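Local coordinates for 6-phospho-alpha-glucosidase (PDB 6VC6), which probably hydrolyses 6-phospho-alpha-glucosides in a gut bacterium, as a family 4 glycoside hydrolase using NAD and a manganese ion, at residues I130-N144 with L156-I169. Numbering follows the deposited sequence.
Sequences IHQIRQYSPNAWILN and LRREFPDDNRILNI
I142 to N144 pair with I166 to N168 as parallel strands, 4.9 Å apart between their axes and turned by 18°. Four backbone hydrogen bonds join them: I142 N to R165 O, L167 N to I142 O, N144 N to L167 O and I169 N to N144 O. On the face bearing I142 and I166, N144 ND2 donates to N168 OD1 at 2.7 Å, with the two amide planes perpendicular.

In the loop before strand 166-169, D163 forms a side-on salt bridge with R134 of helix 113-136. R134 NE meets D163 OD2 at 2.8 Å and R134 NH1 meets D163 OD1 at 3.0 Å, each on a syn lone pair; guanidinium and carboxylate are nearly coplanar. NH1 also joins NH2 in an end-on grip on A140 O, and I142 CD1 lies over one face. These bonds fix its rotation. D163 OD1 also accepts from R165 N, closing an Asx turn.

R165 lies across W141. Its CA sits over the six-membered ring, 3.7 Å from the centroid, in a CH-pi contact. The guanidinium plane stands upright to the indole.

Between the helices, I130 CG2, held anti to the backbone N, lies over one face of F160, toward the rim, in a CH-pi contact. CG of the preceding residue E159 lies over the opposite face. The edge of F160 points at the H131 ring face, centroids 4.8 Å apart. H131 NE2 bonds E159 OE2 at 2.9 Å, in the imidazole plane but from above the carboxylate plane. E159 OE1 is held by Y399.

Strand 141-144, helix 149-159 and strand 166-169 form a beta-alpha-beta unit of the Rossmann-like NAD-binding domain of family 4 glycoside hydrolases. I169, which follows N168, belongs to the NAD pocket.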
# COMPACT_ATOMS: atom_id res chain seq x y z
N ILE A 130 8.43 14.45 2.80
CA ILE A 130 8.90 14.71 1.44
C ILE A 130 9.60 16.06 1.36
O ILE A 130 10.61 16.21 0.67
CB ILE A 130 7.74 14.61 0.44
CG1 ILE A 130 7.06 13.24 0.54
CG2 ILE A 130 8.23 14.87 -0.98
CD1 ILE A 130 7.58 12.21 -0.44
N HIS A 131 9.07 17.06 2.08
CA HIS A 131 9.72 18.37 2.09
C HIS A 131 11.14 18.28 2.63
O HIS A 131 12.04 18.96 2.13
CB HIS A 131 8.89 19.35 2.92
CG HIS A 131 7.77 20.00 2.16
ND1 HIS A 131 7.97 20.69 0.99
CD2 HIS A 131 6.44 20.05 2.41
CE1 HIS A 131 6.81 21.14 0.55
NE2 HIS A 131 5.87 20.77 1.39
N GLN A 132 11.34 17.46 3.65
CA GLN A 132 12.67 17.26 4.18
C GLN A 132 13.58 16.60 3.15
O GLN A 132 14.71 17.01 2.98
CB GLN A 132 12.64 16.42 5.44
CG GLN A 132 12.10 17.14 6.66
CD GLN A 132 12.16 16.30 7.91
OE1 GLN A 132 12.34 15.10 7.85
NE2 GLN A 132 12.03 16.94 9.05
N ILE A 133 13.05 15.59 2.47
CA ILE A 133 13.82 14.84 1.49
C ILE A 133 14.25 15.75 0.34
O ILE A 133 15.38 15.69 -0.09
CB ILE A 133 12.99 13.68 0.91
CG1 ILE A 133 12.66 12.65 1.99
CG2 ILE A 133 13.72 13.00 -0.25
CD1 ILE A 133 11.55 11.71 1.62
N ARG A 134 13.34 16.58 -0.11
CA ARG A 134 13.59 17.48 -1.22
C ARG A 134 14.59 18.57 -0.87
O ARG A 134 15.19 19.18 -1.74
CB ARG A 134 12.28 18.05 -1.77
CG ARG A 134 11.44 17.04 -2.53
CD ARG A 134 12.30 16.13 -3.38
NE ARG A 134 11.50 15.32 -4.29
CZ ARG A 134 11.89 14.16 -4.80
NH1 ARG A 134 11.10 13.49 -5.61
NH2 ARG A 134 13.08 13.67 -4.52
N GLN A 135 14.73 18.82 0.43
CA GLN A 135 15.74 19.73 0.95
C GLN A 135 17.17 19.24 0.66
O GLN A 135 18.06 20.04 0.45
CB GLN A 135 15.54 19.96 2.44
CG GLN A 135 14.76 21.22 2.77
CD GLN A 135 14.18 21.22 4.18
OE1 GLN A 135 14.80 20.75 5.13
NE2 GLN A 135 12.97 21.75 4.31
N TYR A 136 17.38 17.94 0.71
CA TYR A 136 18.70 17.36 0.46
C TYR A 136 18.93 16.72 -0.91
O TYR A 136 19.97 16.92 -1.52
CB TYR A 136 19.05 16.39 1.57
CG TYR A 136 18.92 17.01 2.93
CD1 TYR A 136 19.95 17.74 3.47
CD2 TYR A 136 17.76 16.88 3.65
CE1 TYR A 136 19.83 18.32 4.71
CE2 TYR A 136 17.63 17.45 4.90
CZ TYR A 136 18.67 18.17 5.42
OH TYR A 136 18.54 18.74 6.65
N SER A 137 17.98 15.93 -1.38
CA SER A 137 18.11 15.23 -2.66
C SER A 137 16.89 15.46 -3.54
O SER A 137 16.01 14.62 -3.62
CB SER A 137 18.37 13.74 -2.45
OG SER A 137 19.62 13.52 -1.84
N PRO A 138 16.89 16.67 -4.24
CA PRO A 138 15.64 16.92 -4.99
C PRO A 138 15.32 15.91 -6.09
O PRO A 138 14.16 15.75 -6.42
CB PRO A 138 15.84 18.32 -5.57
CG PRO A 138 17.28 18.46 -5.74
CD PRO A 138 17.79 17.91 -4.46
N ASN A 139 16.33 15.31 -6.69
CA ASN A 139 16.11 14.41 -7.81
C ASN A 139 16.03 12.91 -7.50
O ASN A 139 15.99 12.09 -8.40
CB ASN A 139 17.13 14.69 -8.91
CG ASN A 139 17.30 16.17 -9.17
OD1 ASN A 139 16.34 16.86 -9.53
ND2 ASN A 139 18.51 16.68 -8.97
N ALA A 140 16.01 12.55 -6.22
CA ALA A 140 15.91 11.14 -5.86
C ALA A 140 14.53 10.61 -6.20
O ALA A 140 13.53 11.31 -6.07
CB ALA A 140 16.20 10.96 -4.37
N TRP A 141 14.49 9.36 -6.65
CA TRP A 141 13.22 8.70 -6.93
C TRP A 141 12.60 8.23 -5.61
O TRP A 141 13.22 7.46 -4.87
CB TRP A 141 13.41 7.52 -7.88
CG TRP A 141 13.04 7.84 -9.30
CD1 TRP A 141 13.89 8.05 -10.34
CD2 TRP A 141 11.71 7.98 -9.83
NE1 TRP A 141 13.18 8.31 -11.49
CE2 TRP A 141 11.84 8.27 -11.20
CE3 TRP A 141 10.43 7.88 -9.27
CZ2 TRP A 141 10.74 8.47 -12.03
CZ3 TRP A 141 9.34 8.08 -10.10
CH2 TRP A 141 9.50 8.37 -11.46
N ILE A 142 11.39 8.69 -5.33
CA ILE A 142 10.69 8.36 -4.10
C ILE A 142 9.65 7.29 -4.41
O ILE A 142 8.65 7.55 -5.09
CB ILE A 142 10.04 9.60 -3.47
CG1 ILE A 142 11.12 10.55 -2.94
CG2 ILE A 142 9.09 9.20 -2.36
CD1 ILE A 142 10.59 11.88 -2.46
N LEU A 143 9.90 6.07 -3.93
CA LEU A 143 8.97 4.96 -4.06
C LEU A 143 8.26 4.76 -2.73
O LEU A 143 8.91 4.48 -1.72
CB LEU A 143 9.69 3.68 -4.49
CG LEU A 143 10.66 3.81 -5.66
CD1 LEU A 143 11.19 2.44 -6.08
CD2 LEU A 143 10.00 4.51 -6.84
N ASN A 144 6.94 4.91 -2.72
CA ASN A 144 6.17 4.98 -1.49
C ASN A 144 5.25 3.77 -1.36
O ASN A 144 4.42 3.51 -2.24
CB ASN A 144 5.35 6.27 -1.44
CG ASN A 144 4.48 6.35 -0.20
OD1 ASN A 144 4.98 6.26 0.92
ND2 ASN A 144 3.18 6.51 -0.39
N LEU A 156 -0.36 14.23 -2.20
CA LEU A 156 0.93 14.54 -2.81
C LEU A 156 0.77 15.14 -4.20
O LEU A 156 1.65 15.89 -4.65
CB LEU A 156 1.79 13.28 -2.87
CG LEU A 156 2.23 12.71 -1.52
CD1 LEU A 156 3.22 11.57 -1.70
CD2 LEU A 156 2.82 13.80 -0.63
N ARG A 157 -0.33 14.83 -4.88
CA ARG A 157 -0.60 15.46 -6.17
C ARG A 157 -0.77 16.97 -6.02
O ARG A 157 -0.31 17.74 -6.87
CB ARG A 157 -1.85 14.84 -6.81
CG ARG A 157 -2.29 15.50 -8.10
CD ARG A 157 -3.66 15.02 -8.54
NE ARG A 157 -4.73 15.54 -7.69
CZ ARG A 157 -5.26 16.76 -7.82
NH1 ARG A 157 -4.81 17.58 -8.76
NH2 ARG A 157 -6.23 17.16 -7.01
N ARG A 158 -1.43 17.40 -4.94
CA ARG A 158 -1.64 18.83 -4.72
C ARG A 158 -0.40 19.51 -4.17
O ARG A 158 -0.07 20.63 -4.58
CB ARG A 158 -2.82 19.04 -3.77
CG ARG A 158 -4.12 18.40 -4.21
CD ARG A 158 -5.29 18.96 -3.42
NE ARG A 158 -6.50 18.15 -3.55
CZ ARG A 158 -7.65 18.42 -2.94
NH1 ARG A 158 -7.74 19.48 -2.15
NH2 ARG A 158 -8.70 17.64 -3.12
N GLU A 159 0.31 18.85 -3.25
CA GLU A 159 1.44 19.49 -2.59
C GLU A 159 2.64 19.60 -3.53
O GLU A 159 3.37 20.60 -3.49
CB GLU A 159 1.83 18.71 -1.33
CG GLU A 159 2.92 19.38 -0.50
CD GLU A 159 2.43 20.62 0.22
OE1 GLU A 159 1.26 20.64 0.64
OE2 GLU A 159 3.23 21.57 0.38
N PHE A 160 2.86 18.60 -4.38
CA PHE A 160 4.00 18.56 -5.29
C PHE A 160 3.50 18.35 -6.71
O PHE A 160 3.67 17.27 -7.29
CB PHE A 160 4.98 17.47 -4.87
CG PHE A 160 5.39 17.53 -3.43
CD1 PHE A 160 6.37 18.41 -3.01
CD2 PHE A 160 4.77 16.72 -2.49
CE1 PHE A 160 6.74 18.47 -1.68
CE2 PHE A 160 5.14 16.78 -1.16
CZ PHE A 160 6.13 17.66 -0.75
N PRO A 161 2.89 19.38 -7.31
CA PRO A 161 2.33 19.20 -8.66
C PRO A 161 3.39 19.07 -9.74
O PRO A 161 3.12 18.46 -10.78
CB PRO A 161 1.47 20.45 -8.85
CG PRO A 161 2.14 21.48 -8.00
CD PRO A 161 2.69 20.75 -6.80
N ASP A 162 4.58 19.62 -9.53
CA ASP A 162 5.64 19.58 -10.53
C ASP A 162 6.71 18.53 -10.23
O ASP A 162 7.66 18.40 -11.01
CB ASP A 162 6.30 20.96 -10.65
CG ASP A 162 5.29 22.06 -10.91
OD1 ASP A 162 5.26 23.04 -10.13
OD2 ASP A 162 4.53 21.95 -11.90
N ASP A 163 6.57 17.79 -9.14
CA ASP A 163 7.52 16.73 -8.81
C ASP A 163 7.21 15.50 -9.64
O ASP A 163 6.13 14.90 -9.50
CB ASP A 163 7.47 16.41 -7.32
CG ASP A 163 8.72 15.70 -6.82
OD1 ASP A 163 9.26 14.85 -7.56
OD2 ASP A 163 9.17 16.00 -5.70
N ASN A 164 8.14 15.11 -10.51
CA ASN A 164 7.95 13.99 -11.42
C ASN A 164 8.68 12.73 -10.98
O ASN A 164 8.80 11.79 -11.77
CB ASN A 164 8.40 14.38 -12.83
CG ASN A 164 7.41 15.29 -13.52
OD1 ASN A 164 6.30 14.88 -13.86
ND2 ASN A 164 7.81 16.54 -13.75
N ARG A 165 9.16 12.68 -9.74
CA ARG A 165 9.89 11.52 -9.24
C ARG A 165 9.29 11.02 -7.93
O ARG A 165 10.00 10.71 -6.97
CB ARG A 165 11.37 11.85 -9.07
CG ARG A 165 12.07 12.16 -10.39
CD ARG A 165 13.58 12.04 -10.27
NE ARG A 165 14.16 11.28 -11.38
CZ ARG A 165 14.89 11.82 -12.35
NH1 ARG A 165 15.14 13.12 -12.36
NH2 ARG A 165 15.37 11.05 -13.32
N ILE A 166 7.96 10.94 -7.88
CA ILE A 166 7.23 10.35 -6.77
C ILE A 166 6.28 9.31 -7.34
O ILE A 166 5.47 9.61 -8.22
CB ILE A 166 6.45 11.40 -5.96
CG1 ILE A 166 7.37 12.53 -5.50
CG2 ILE A 166 5.77 10.75 -4.76
CD1 ILE A 166 6.64 13.64 -4.77
N LEU A 167 6.37 8.08 -6.83
CA LEU A 167 5.54 6.98 -7.30
C LEU A 167 4.96 6.23 -6.11
O LEU A 167 5.71 5.75 -5.25
CB LEU A 167 6.33 6.02 -8.19
CG LEU A 167 5.52 4.90 -8.83
CD1 LEU A 167 4.33 5.46 -9.59
CD2 LEU A 167 6.39 4.05 -9.74
N ASN A 168 3.64 6.14 -6.05
CA ASN A 168 2.94 5.35 -5.04
C ASN A 168 2.55 4.01 -5.64
O ASN A 168 2.02 3.95 -6.76
CB ASN A 168 1.70 6.09 -4.54
CG ASN A 168 2.02 7.46 -3.96
OD1 ASN A 168 2.40 7.58 -2.80
ND2 ASN A 168 1.88 8.49 -4.78
N ILE A 169 2.82 2.93 -4.91
CA ILE A 169 2.58 1.57 -5.39
C ILE A 169 1.90 0.75 -4.31
O ILE A 169 1.95 1.07 -3.12
CB ILE A 169 3.87 0.87 -5.86
CG1 ILE A 169 4.83 0.68 -4.68
CG2 ILE A 169 4.54 1.66 -6.98
CD1 ILE A 169 6.26 0.42 -5.10